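Local coordinates for trypsin-resistant surface T6 protein (PDB 4P0D) that probably builds the shaft of the cell-wall-anchored pili of serotype M6 Streptococcus pyogenes as their backbone subunit, the T6 antigen, at residues F178-Y183 with K190-S195; L245-D250 with P257-K262; E386-T391 with D476-K481; Y319-R324 with Y370-L375. The protein carries 1 engineered substitution. All blocks are in the same frame, centred on the assembly; numbering follows the deposited sequence. Where two conformers were deposited one is given.

Interaction 1. Residues F178-Y183 with K190-S195; sequences FELPSY and KTVYVS
Tyr183 and Lys190 close one end of this contact, where the chain crosses between the two sheets of the Ig-like sandwich in the Cna-B-like domain. The phenol ring of Tyr183 lies along the base of the lysine side chain, the two running past each other in opposite directions, with CE2 of Tyr183 3.3 Å from CA of Lys190. At the ring's tip, Tyr183 OH donates to Thr191 O at 2.8 Å. The bond lies in the carbonyl plane and uses a lone pair, with a C=O...O angle of 143°. Further along, the partners are apolar. Leu180 CD2 meets Val192 CG1 at 4.0 Å, and Phe178 CZ approaches Val194 CG2 at 4.3 Å.

Val192 divides its work: CG1, anti to the backbone N (chi1 -178°), serves Leu180 and Phe178, while CG2 turns to the edge of the Tyr183 ring.

In the second shell, Ser285 N donates to Tyr183 OH, so the buried hydroxyl is bonded to the backbone of two neighbouring strands, or their immediate flanks. The lysine chain runs extended to Asp250, with which it forms a salt bridge, and its NZ also bonds Lys185 O. The hydroxyl of Thr191 is held by Asn189 OD1 and Tyr294 N.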
# COMPACT_ATOMS: atom_id res chain seq x y z
N PHE A 178 -2.15 -0.00 -10.68
CA PHE A 178 -0.72 0.13 -10.85
C PHE A 178 -0.25 0.13 -12.29
O PHE A 178 -0.96 -0.35 -13.18
CB PHE A 178 0.04 -0.90 -10.00
CG PHE A 178 -0.36 -2.32 -10.24
CD1 PHE A 178 -1.52 -2.84 -9.68
CD2 PHE A 178 0.46 -3.16 -10.99
CE1 PHE A 178 -1.88 -4.17 -9.89
CE2 PHE A 178 0.12 -4.49 -11.20
CZ PHE A 178 -1.05 -4.99 -10.65
N GLU A 179 0.94 0.71 -12.51
CA GLU A 179 1.59 0.70 -13.82
C GLU A 179 2.68 -0.35 -13.78
O GLU A 179 3.46 -0.39 -12.84
CB GLU A 179 2.16 2.09 -14.16
CG GLU A 179 1.07 3.14 -14.26
CD GLU A 179 1.58 4.56 -14.36
OE1 GLU A 179 2.14 5.10 -13.37
OE2 GLU A 179 1.38 5.15 -15.43
N LEU A 180 2.70 -1.21 -14.78
CA LEU A 180 3.63 -2.33 -14.82
C LEU A 180 5.03 -1.92 -15.26
O LEU A 180 5.19 -1.00 -16.06
CB LEU A 180 3.13 -3.40 -15.79
CG LEU A 180 1.83 -4.10 -15.40
CD1 LEU A 180 1.28 -4.87 -16.57
CD2 LEU A 180 2.07 -5.04 -14.23
N PRO A 181 6.05 -2.65 -14.80
CA PRO A 181 7.34 -2.53 -15.46
C PRO A 181 7.21 -3.09 -16.88
O PRO A 181 6.26 -3.82 -17.16
CB PRO A 181 8.24 -3.43 -14.63
CG PRO A 181 7.34 -4.46 -14.07
CD PRO A 181 6.04 -3.75 -13.81
N SER A 182 8.14 -2.72 -17.74
CA SER A 182 8.23 -3.29 -19.07
C SER A 182 9.47 -4.18 -19.08
O SER A 182 10.58 -3.69 -18.93
CB SER A 182 8.34 -2.17 -20.09
OG SER A 182 8.32 -2.67 -21.41
N TYR A 183 9.27 -5.50 -19.21
CA TYR A 183 10.39 -6.46 -19.27
C TYR A 183 10.51 -7.01 -20.68
O TYR A 183 9.49 -7.27 -21.32
CB TYR A 183 10.15 -7.65 -18.35
CG TYR A 183 9.98 -7.36 -16.89
CD1 TYR A 183 10.90 -6.56 -16.20
CD2 TYR A 183 8.93 -7.94 -16.17
CE1 TYR A 183 10.77 -6.33 -14.85
CE2 TYR A 183 8.79 -7.70 -14.81
CZ TYR A 183 9.72 -6.89 -14.16
OH TYR A 183 9.60 -6.64 -12.84
N LYS A 190 11.02 -11.48 -13.73
CA LYS A 190 9.84 -10.73 -14.12
C LYS A 190 8.89 -10.58 -12.93
O LYS A 190 7.68 -10.71 -13.09
CB LYS A 190 9.12 -11.40 -15.28
CG LYS A 190 9.97 -11.55 -16.53
CD LYS A 190 9.22 -12.27 -17.63
CE LYS A 190 9.79 -11.87 -18.98
NZ LYS A 190 9.08 -12.43 -20.16
N THR A 191 9.43 -10.28 -11.76
CA THR A 191 8.64 -10.16 -10.56
C THR A 191 7.54 -9.09 -10.75
O THR A 191 7.80 -7.98 -11.22
CB THR A 191 9.50 -9.83 -9.32
OG1 THR A 191 10.39 -10.92 -9.03
CG2 THR A 191 8.64 -9.57 -8.11
N VAL A 192 6.31 -9.49 -10.42
CA VAL A 192 5.13 -8.61 -10.39
C VAL A 192 4.35 -9.03 -9.15
O VAL A 192 3.57 -9.97 -9.23
CB VAL A 192 4.19 -8.83 -11.60
CG1 VAL A 192 3.01 -7.85 -11.56
CG2 VAL A 192 4.91 -8.70 -12.91
N TYR A 193 4.56 -8.36 -8.02
CA TYR A 193 4.12 -8.88 -6.73
C TYR A 193 3.47 -7.78 -5.86
O TYR A 193 4.11 -6.78 -5.56
CB TYR A 193 5.33 -9.45 -6.01
CG TYR A 193 5.11 -10.27 -4.78
CD1 TYR A 193 4.67 -9.70 -3.59
CD2 TYR A 193 5.44 -11.63 -4.77
CE1 TYR A 193 4.51 -10.46 -2.45
CE2 TYR A 193 5.26 -12.40 -3.63
CZ TYR A 193 4.82 -11.80 -2.47
OH TYR A 193 4.66 -12.55 -1.35
N VAL A 194 2.22 -8.01 -5.44
CA VAL A 194 1.45 -7.00 -4.69
C VAL A 194 1.15 -7.44 -3.25
O VAL A 194 0.82 -8.62 -2.99
CB VAL A 194 0.16 -6.60 -5.47
CG1 VAL A 194 -0.67 -5.58 -4.69
CG2 VAL A 194 0.54 -6.05 -6.85
N SER A 195 1.34 -6.51 -2.31
CA SER A 195 1.07 -6.77 -0.89
C SER A 195 0.31 -5.61 -0.25
O SER A 195 0.41 -4.46 -0.68
CB SER A 195 2.37 -6.99 -0.10
OG SER A 195 3.30 -7.79 -0.81

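Interaction 2. Residues L245-D250 with P257-K262; sequences LSFIYD and PNISYK
Phe247 swings its ring toward Pro257 and Ile259 because its CG stands anti to its own carbonyl carbon (chi1 -68°), and Leu245, two residues earlier on the same strand, instead sets CG opposite the backbone N (chi1 -152°). The second choice brings one leucine methyl under the phenylalanine ring and sends the other across to Ile259. The setting is the core of a beta sandwich in the Cna-B-like domain: strand 242-247 belongs to one layer, strand 258-265 to the facing one, and the side chains between them meet without any hydrogen bond.

The Phe247 ring is the centrepiece. Leu245 CD2 sits 3.7 Å above the plane of one face, over its centre. Against the opposite face comes Pro257, whose CG makes a CH-pi contact 3.7 Å from the centroid of the Phe247 ring and 26° off the normal. Two conformers were modelled for Pro257, so the exact depth of this approach, including the short 3.3 Å from Pro257 CG to Phe247 CZ, is doubtful. Ile259 takes the ring's rim: its CD1, at the end of an extended chain, lies near the ring plane, 3.9 Å from Phe247 CZ.

Around this group the packing continues with Phe178 against Pro257, Val192 against Phe247, and Leu209 and Val194 against Ile259. Leu245 also rests on Val211. The remaining touch between the layers is methyl to methyl, Leu245 and Ile259 reaching tip to tip with their CD1 atoms 4.0 Å apart.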
# COMPACT_ATOMS: atom_id res chain seq x y z
N LEU A 245 -0.06 -11.11 -3.37
CA LEU A 245 -0.60 -11.53 -4.65
C LEU A 245 0.52 -11.41 -5.70
O LEU A 245 0.98 -10.31 -6.02
CB LEU A 245 -1.83 -10.70 -5.04
CG LEU A 245 -2.86 -11.38 -5.94
CD1 LEU A 245 -4.03 -10.47 -6.25
CD2 LEU A 245 -2.22 -11.85 -7.22
N SER A 246 0.97 -12.55 -6.21
CA SER A 246 2.02 -12.58 -7.20
C SER A 246 1.37 -12.82 -8.54
O SER A 246 0.68 -13.82 -8.71
CB SER A 246 3.05 -13.68 -6.89
OG SER A 246 4.07 -13.73 -7.88
N PHE A 247 1.59 -11.91 -9.49
CA PHE A 247 1.06 -12.11 -10.85
C PHE A 247 2.08 -12.77 -11.76
O PHE A 247 3.28 -12.75 -11.48
CB PHE A 247 0.62 -10.79 -11.47
CG PHE A 247 -0.58 -10.16 -10.80
CD1 PHE A 247 -1.86 -10.60 -11.10
CD2 PHE A 247 -0.42 -9.11 -9.91
CE1 PHE A 247 -2.97 -10.01 -10.52
CE2 PHE A 247 -1.53 -8.51 -9.32
CZ PHE A 247 -2.79 -8.97 -9.61
N ILE A 248 1.58 -13.34 -12.85
CA ILE A 248 2.40 -13.97 -13.87
C ILE A 248 2.54 -13.00 -15.03
O ILE A 248 1.63 -12.87 -15.87
CB ILE A 248 1.75 -15.30 -14.32
CG1 ILE A 248 1.47 -16.17 -13.09
CG2 ILE A 248 2.62 -16.00 -15.37
CD1 ILE A 248 0.74 -17.47 -13.40
N TYR A 249 3.70 -12.33 -15.08
CA TYR A 249 3.91 -11.19 -16.01
C TYR A 249 3.41 -11.43 -17.42
O TYR A 249 2.66 -10.61 -17.98
CB TYR A 249 5.39 -10.79 -16.07
CG TYR A 249 5.66 -9.60 -16.97
CD1 TYR A 249 5.49 -8.30 -16.51
CD2 TYR A 249 6.11 -9.78 -18.28
CE1 TYR A 249 5.73 -7.22 -17.32
CE2 TYR A 249 6.36 -8.70 -19.11
CZ TYR A 249 6.18 -7.42 -18.62
OH TYR A 249 6.45 -6.33 -19.39
N ASP A 250 3.84 -12.54 -18.00
CA ASP A 250 3.52 -12.86 -19.38
C ASP A 250 2.00 -12.97 -19.60
O ASP A 250 1.49 -12.51 -20.63
CB ASP A 250 4.27 -14.11 -19.85
CG ASP A 250 5.77 -13.88 -19.99
OD1 ASP A 250 6.20 -12.73 -20.17
OD2 ASP A 250 6.54 -14.86 -19.92
N PRO A 257 -3.94 -5.44 -13.86
CA PRO A 257 -5.15 -5.80 -13.14
C PRO A 257 -5.50 -4.72 -12.13
O PRO A 257 -4.64 -3.93 -11.76
CB PRO A 257 -4.75 -7.08 -12.42
CG PRO A 257 -3.29 -6.91 -12.18
CD PRO A 257 -2.77 -6.18 -13.38
N ASN A 258 -6.77 -4.66 -11.73
CA ASN A 258 -7.25 -3.72 -10.72
C ASN A 258 -7.73 -4.57 -9.53
O ASN A 258 -8.49 -5.53 -9.71
CB ASN A 258 -8.38 -2.86 -11.32
CG ASN A 258 -7.87 -1.95 -12.44
OD1 ASN A 258 -6.81 -1.33 -12.33
ND2 ASN A 258 -8.61 -1.90 -13.54
N ILE A 259 -7.24 -4.25 -8.34
CA ILE A 259 -7.46 -5.06 -7.16
C ILE A 259 -8.37 -4.30 -6.19
O ILE A 259 -8.14 -3.12 -5.95
CB ILE A 259 -6.10 -5.39 -6.46
CG1 ILE A 259 -5.14 -6.08 -7.44
CG2 ILE A 259 -6.29 -6.26 -5.22
CD1 ILE A 259 -3.83 -6.49 -6.80
N SER A 260 -9.36 -4.97 -5.64
CA SER A 260 -10.21 -4.39 -4.61
C SER A 260 -10.31 -5.30 -3.40
O SER A 260 -10.16 -6.52 -3.51
CB SER A 260 -11.59 -4.08 -5.19
OG SER A 260 -11.41 -3.07 -6.15
N TYR A 261 -10.53 -4.70 -2.24
CA TYR A 261 -10.73 -5.46 -1.01
C TYR A 261 -11.33 -4.58 0.08
O TYR A 261 -11.35 -3.36 -0.03
CB TYR A 261 -9.43 -6.11 -0.54
CG TYR A 261 -8.22 -5.21 -0.59
CD1 TYR A 261 -7.51 -5.04 -1.77
CD2 TYR A 261 -7.78 -4.53 0.55
CE1 TYR A 261 -6.38 -4.21 -1.82
CE2 TYR A 261 -6.67 -3.71 0.51
CZ TYR A 261 -5.97 -3.56 -0.66
OH TYR A 261 -4.85 -2.75 -0.67
N LYS A 262 -11.82 -5.22 1.13
CA LYS A 262 -12.50 -4.51 2.19
C LYS A 262 -11.91 -4.81 3.52
O LYS A 262 -11.34 -5.88 3.72
CB LYS A 262 -13.96 -4.94 2.21
CG LYS A 262 -14.77 -4.45 1.04
CD LYS A 262 -16.15 -5.04 1.19
CE LYS A 262 -17.12 -4.59 0.13
NZ LYS A 262 -18.41 -5.28 0.45

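Interaction 3. Residues E386-T391 with D476-K481; sequences ETYEIT and DIPNTK
Tyr388 lays one face of its ring over Ile477, and its hydroxyl end reaches on to Pro478. The tyrosine gets there with CG anti to its carbonyl carbon (chi1 -66°), which carries the ring across from the edge strand 388-392 toward strand 470-479. Ile477 presents a branched surface to it. With CG1 likewise opposite its carbonyl carbon (chi1 -62°) and CD1 extended beyond, both arms end under the ring: CD1 lies 4.0 Å from Tyr388 CD1, near the root of the ring, while CG2 lies 3.8 Å from Tyr388 CE1, nearer the hydroxyl. CG1, between them, is 4.3 Å from the plane of the Tyr388 ring and over its centre. CG2 adds an off-centre CH-pi contact.

Beyond the ring, Pro478 comes in obliquely, with CD 3.6 Å from Tyr388 OH. That hydroxyl takes a hydrogen bond from Asn384 ND2, which also bonds Pro478 O, so a single amide ties the tip of the tyrosine to the backbone beside it.

One residue on, Asn479 is joined covalently through CG to Lys325 NZ, and its ND2 is absent. This intramolecular isopeptide bond fastens strand 470-479 to its parallel neighbour 320-327, with Glu374 beside it, consistent with the acidic residue that accompanies Lys-Asn links in Gram-positive pilins. Tyr388 thus packs on the two residues that lead into a cross-link characteristic of CnaB-type pilin domains.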
# COMPACT_ATOMS: atom_id res chain seq x y z
N GLU A 386 -33.07 16.63 28.25
CA GLU A 386 -32.57 17.46 27.16
C GLU A 386 -31.56 16.71 26.33
O GLU A 386 -30.78 15.95 26.85
CB GLU A 386 -31.93 18.70 27.74
CG GLU A 386 -32.87 19.47 28.64
CD GLU A 386 -32.18 20.66 29.22
OE1 GLU A 386 -31.95 20.65 30.46
OE2 GLU A 386 -31.85 21.58 28.43
N THR A 387 -31.59 16.93 25.02
CA THR A 387 -30.58 16.39 24.13
C THR A 387 -29.43 17.40 24.01
O THR A 387 -29.65 18.59 23.81
CB THR A 387 -31.16 16.13 22.73
OG1 THR A 387 -32.25 15.22 22.84
CG2 THR A 387 -30.11 15.52 21.84
N TYR A 388 -28.20 16.91 24.13
CA TYR A 388 -27.01 17.75 23.97
C TYR A 388 -26.31 17.40 22.67
O TYR A 388 -25.94 16.25 22.44
CB TYR A 388 -26.07 17.59 25.18
CG TYR A 388 -26.72 18.13 26.43
CD1 TYR A 388 -27.59 17.35 27.17
CD2 TYR A 388 -26.52 19.45 26.83
CE1 TYR A 388 -28.23 17.86 28.30
CE2 TYR A 388 -27.15 19.96 27.96
CZ TYR A 388 -28.01 19.17 28.68
OH TYR A 388 -28.65 19.66 29.80
N GLU A 389 -26.14 18.40 21.82
CA GLU A 389 -25.48 18.21 20.55
C GLU A 389 -23.98 18.51 20.65
O GLU A 389 -23.54 19.29 21.49
CB GLU A 389 -26.16 19.05 19.47
CG GLU A 389 -27.63 18.68 19.31
CD GLU A 389 -28.34 19.41 18.20
OE1 GLU A 389 -27.68 20.20 17.49
OE2 GLU A 389 -29.56 19.20 18.04
N ILE A 390 -23.22 17.84 19.81
CA ILE A 390 -21.79 18.02 19.75
C ILE A 390 -21.32 17.66 18.34
O ILE A 390 -21.82 16.69 17.73
CB ILE A 390 -21.07 17.18 20.82
CG1 ILE A 390 -19.61 17.65 20.98
CG2 ILE A 390 -21.18 15.69 20.51
CD1 ILE A 390 -18.89 16.97 22.13
N THR A 391 -20.41 18.47 17.82
CA THR A 391 -19.84 18.28 16.50
C THR A 391 -18.45 17.72 16.69
O THR A 391 -17.65 18.26 17.47
CB THR A 391 -19.80 19.61 15.73
OG1 THR A 391 -21.13 20.09 15.53
CG2 THR A 391 -19.14 19.45 14.37
N ASP A 476 -20.35 21.21 30.74
CA ASP A 476 -20.72 19.97 31.43
C ASP A 476 -22.23 19.81 31.41
O ASP A 476 -22.97 20.78 31.27
CB ASP A 476 -20.24 19.95 32.87
CG ASP A 476 -18.73 20.04 33.00
OD1 ASP A 476 -18.00 19.56 32.10
OD2 ASP A 476 -18.28 20.60 34.01
N ILE A 477 -22.69 18.57 31.57
CA ILE A 477 -24.11 18.28 31.55
C ILE A 477 -24.64 18.34 32.98
O ILE A 477 -24.14 17.63 33.85
CB ILE A 477 -24.38 16.89 30.92
CG1 ILE A 477 -23.91 16.90 29.46
CG2 ILE A 477 -25.87 16.55 30.98
CD1 ILE A 477 -24.23 15.65 28.66
N PRO A 478 -25.64 19.20 33.23
CA PRO A 478 -26.22 19.28 34.57
C PRO A 478 -27.26 18.21 34.87
O PRO A 478 -27.93 17.69 33.96
CB PRO A 478 -26.86 20.68 34.60
CG PRO A 478 -27.18 21.00 33.19
CD PRO A 478 -26.15 20.28 32.35
N ASN A 479 -27.34 17.87 36.15
CA ASN A 479 -28.45 17.12 36.69
C ASN A 479 -29.00 17.89 37.88
O ASN A 479 -28.24 18.50 38.64
CB ASN A 479 -28.00 15.71 37.11
CG ASN A 479 -27.69 14.82 35.91
OD1 ASN A 479 -28.59 14.14 35.40
N THR A 480 -30.33 17.89 38.02
CA THR A 480 -30.97 18.54 39.15
C THR A 480 -31.25 17.53 40.26
O THR A 480 -31.92 16.52 40.07
CB THR A 480 -32.28 19.25 38.75
OG1 THR A 480 -32.08 20.02 37.57
CG2 THR A 480 -32.72 20.19 39.87
N LYS A 481 -30.68 17.83 41.43
CA LYS A 481 -30.78 17.01 42.61
C LYS A 481 -32.24 16.92 43.02
O LYS A 481 -32.95 17.91 42.96
CB LYS A 481 -29.96 17.63 43.73
CG LYS A 481 -29.74 16.73 44.93
CD LYS A 481 -28.99 17.47 46.02
CE LYS A 481 -28.71 16.56 47.21
NZ LYS A 481 -27.82 15.43 46.82

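Interaction 4. Residues Y319-R324 with Y370-L375; sequences YQIAFR and YKIKEL
Ile321 and Tyr370 make the closest approach: the isoleucine's CD1 presses obliquely at the root of the ring, 3.5 Å from Tyr370 CG and equally near its CB. The other branch of Ile321 looks along the strand, and its CG2 meets Ile372 CD1 at 4.1 Å as the two isoleucines slide past one another.

The CH-pi contact belongs to Phe323. Its CG sits between the backbone N and the carbonyl carbon (chi1 61°), which turns a face of the ring to Ile372. CG2 of Ile372 stands 3.9 Å above that plane, shifted toward the rim, and approaches the ring 23° off the normal. CD1 of the same isoleucine comes to 3.9 Å from Phe323 CD2, so both its arms touch the ring.

All of this fills the core of the prealbumin-like, CnaB-type sandwich. Strand 320-327 belongs to one sheet and strand 368-376 to the other; the axes of the short strand segments are 9.8 Å apart at closest approach and cross at -38°. Phe339 meets Phe323 edge-to-face, and Ile477 packs on Ile372.

The polar bonds lie beside these apolar contacts. Tyr370 OH, at the far end of the ring whose root Ile321 touches, bonds Ser366 O, and Glu374 OE1 takes a hydrogen bond from Asn384 N.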
# COMPACT_ATOMS: atom_id res chain seq x y z
N TYR A 319 -12.50 9.61 15.85
CA TYR A 319 -12.52 10.44 17.05
C TYR A 319 -13.40 9.78 18.10
O TYR A 319 -14.13 8.82 17.81
CB TYR A 319 -13.09 11.82 16.74
CG TYR A 319 -12.49 12.46 15.50
CD1 TYR A 319 -11.15 12.84 15.47
CD2 TYR A 319 -13.25 12.63 14.34
CE1 TYR A 319 -10.58 13.40 14.34
CE2 TYR A 319 -12.69 13.20 13.20
CZ TYR A 319 -11.35 13.58 13.20
OH TYR A 319 -10.79 14.13 12.06
N GLN A 320 -13.36 10.32 19.31
CA GLN A 320 -14.25 9.86 20.35
C GLN A 320 -14.87 11.03 21.07
O GLN A 320 -14.26 12.10 21.17
CB GLN A 320 -13.52 8.91 21.31
CG GLN A 320 -12.30 9.50 21.97
CD GLN A 320 -11.46 8.44 22.68
OE1 GLN A 320 -11.58 7.24 22.41
NE2 GLN A 320 -10.60 8.89 23.57
N ILE A 321 -16.10 10.83 21.52
CA ILE A 321 -16.86 11.86 22.20
C ILE A 321 -16.78 11.65 23.71
O ILE A 321 -16.96 10.54 24.19
CB ILE A 321 -18.33 11.86 21.75
CG1 ILE A 321 -18.40 12.06 20.23
CG2 ILE A 321 -19.12 12.96 22.46
CD1 ILE A 321 -19.78 11.92 19.66
N ALA A 322 -16.56 12.74 24.43
CA ALA A 322 -16.45 12.73 25.88
C ALA A 322 -17.26 13.88 26.45
O ALA A 322 -17.47 14.90 25.79
CB ALA A 322 -14.98 12.84 26.30
N PHE A 323 -17.73 13.71 27.67
CA PHE A 323 -18.46 14.77 28.36
C PHE A 323 -18.37 14.54 29.87
O PHE A 323 -17.94 13.49 30.33
CB PHE A 323 -19.93 14.78 27.92
CG PHE A 323 -20.67 13.50 28.22
CD1 PHE A 323 -21.25 13.29 29.47
CD2 PHE A 323 -20.80 12.50 27.25
CE1 PHE A 323 -21.93 12.13 29.75
CE2 PHE A 323 -21.50 11.34 27.52
CZ PHE A 323 -22.06 11.15 28.77
N ARG A 324 -18.76 15.55 30.64
CA ARG A 324 -18.76 15.42 32.08
C ARG A 324 -20.16 15.69 32.62
O ARG A 324 -20.84 16.63 32.19
CB ARG A 324 -17.74 16.34 32.71
CG ARG A 324 -17.45 15.99 34.16
CD ARG A 324 -16.50 17.00 34.79
NE ARG A 324 -15.73 16.38 35.86
CZ ARG A 324 -14.88 17.04 36.65
NH1 ARG A 324 -14.67 18.35 36.49
NH2 ARG A 324 -14.24 16.38 37.61
N TYR A 370 -23.38 14.73 16.56
CA TYR A 370 -23.91 13.67 17.43
C TYR A 370 -24.77 14.24 18.54
O TYR A 370 -24.80 15.45 18.76
CB TYR A 370 -22.77 12.83 18.01
CG TYR A 370 -21.97 12.18 16.91
CD1 TYR A 370 -20.95 12.88 16.27
CD2 TYR A 370 -22.28 10.90 16.46
CE1 TYR A 370 -20.23 12.32 15.24
CE2 TYR A 370 -21.56 10.32 15.44
CZ TYR A 370 -20.55 11.03 14.82
OH TYR A 370 -19.84 10.46 13.79
N LYS A 371 -25.50 13.35 19.20
CA LYS A 371 -26.43 13.72 20.24
C LYS A 371 -26.20 12.86 21.47
O LYS A 371 -25.98 11.65 21.38
CB LYS A 371 -27.87 13.58 19.74
CG LYS A 371 -28.20 14.60 18.65
CD LYS A 371 -29.65 14.54 18.21
CE LYS A 371 -29.89 13.44 17.21
NZ LYS A 371 -31.14 13.68 16.43
N ILE A 372 -26.24 13.52 22.63
CA ILE A 372 -26.01 12.87 23.89
C ILE A 372 -27.28 13.08 24.66
O ILE A 372 -27.75 14.22 24.78
CB ILE A 372 -24.85 13.53 24.67
CG1 ILE A 372 -23.56 13.41 23.84
CG2 ILE A 372 -24.72 12.88 26.04
CD1 ILE A 372 -22.47 14.37 24.25
N LYS A 373 -27.85 11.98 25.14
CA LYS A 373 -29.13 12.02 25.84
C LYS A 373 -29.11 11.02 26.98
O LYS A 373 -28.68 9.89 26.81
CB LYS A 373 -30.27 11.72 24.87
N GLU A 374 -29.57 11.45 28.15
CA GLU A 374 -29.50 10.61 29.34
C GLU A 374 -30.55 9.51 29.30
O GLU A 374 -31.69 9.73 28.91
CB GLU A 374 -29.67 11.46 30.61
CG GLU A 374 -29.28 10.72 31.89
CD GLU A 374 -29.00 11.66 33.05
OE1 GLU A 374 -29.79 12.59 33.27
OE2 GLU A 374 -27.99 11.45 33.77
N LEU A 375 -30.12 8.31 29.68
CA LEU A 375 -31.00 7.14 29.80
C LEU A 375 -31.35 6.89 31.26
O LEU A 375 -32.48 6.47 31.55
CB LEU A 375 -30.32 5.90 29.23
CG LEU A 375 -29.89 6.01 27.76
CD1 LEU A 375 -29.20 4.72 27.36
CD2 LEU A 375 -31.07 6.30 26.86

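Overall arrangement
The four contacts form two pairs along the elongated pilin. Interactions 1 and 2 share the core of the Cna-B-like domain, their centres 9 Å apart. Strands 192-197 and 242-247 pair directly, Val194 O lying 2.7 Å from Leu245 N. Interactions 3 and 4 stand equally close in the C-terminal domain: Tyr388 O is 2.8 Å from Ile372 N in one sheet, and Ile477 N is 2.8 Å from Arg324 O in the other. Between the pairs nothing touches; interactions 2 and 4 come nearest, about 19 Å between nearest atoms. The calcium site of Ser82 and Thr85 falls in the N-terminal Ig-like region, whereas the Lys325-Asn479 isopeptide bond starts from the 476-481 segment of interaction 3.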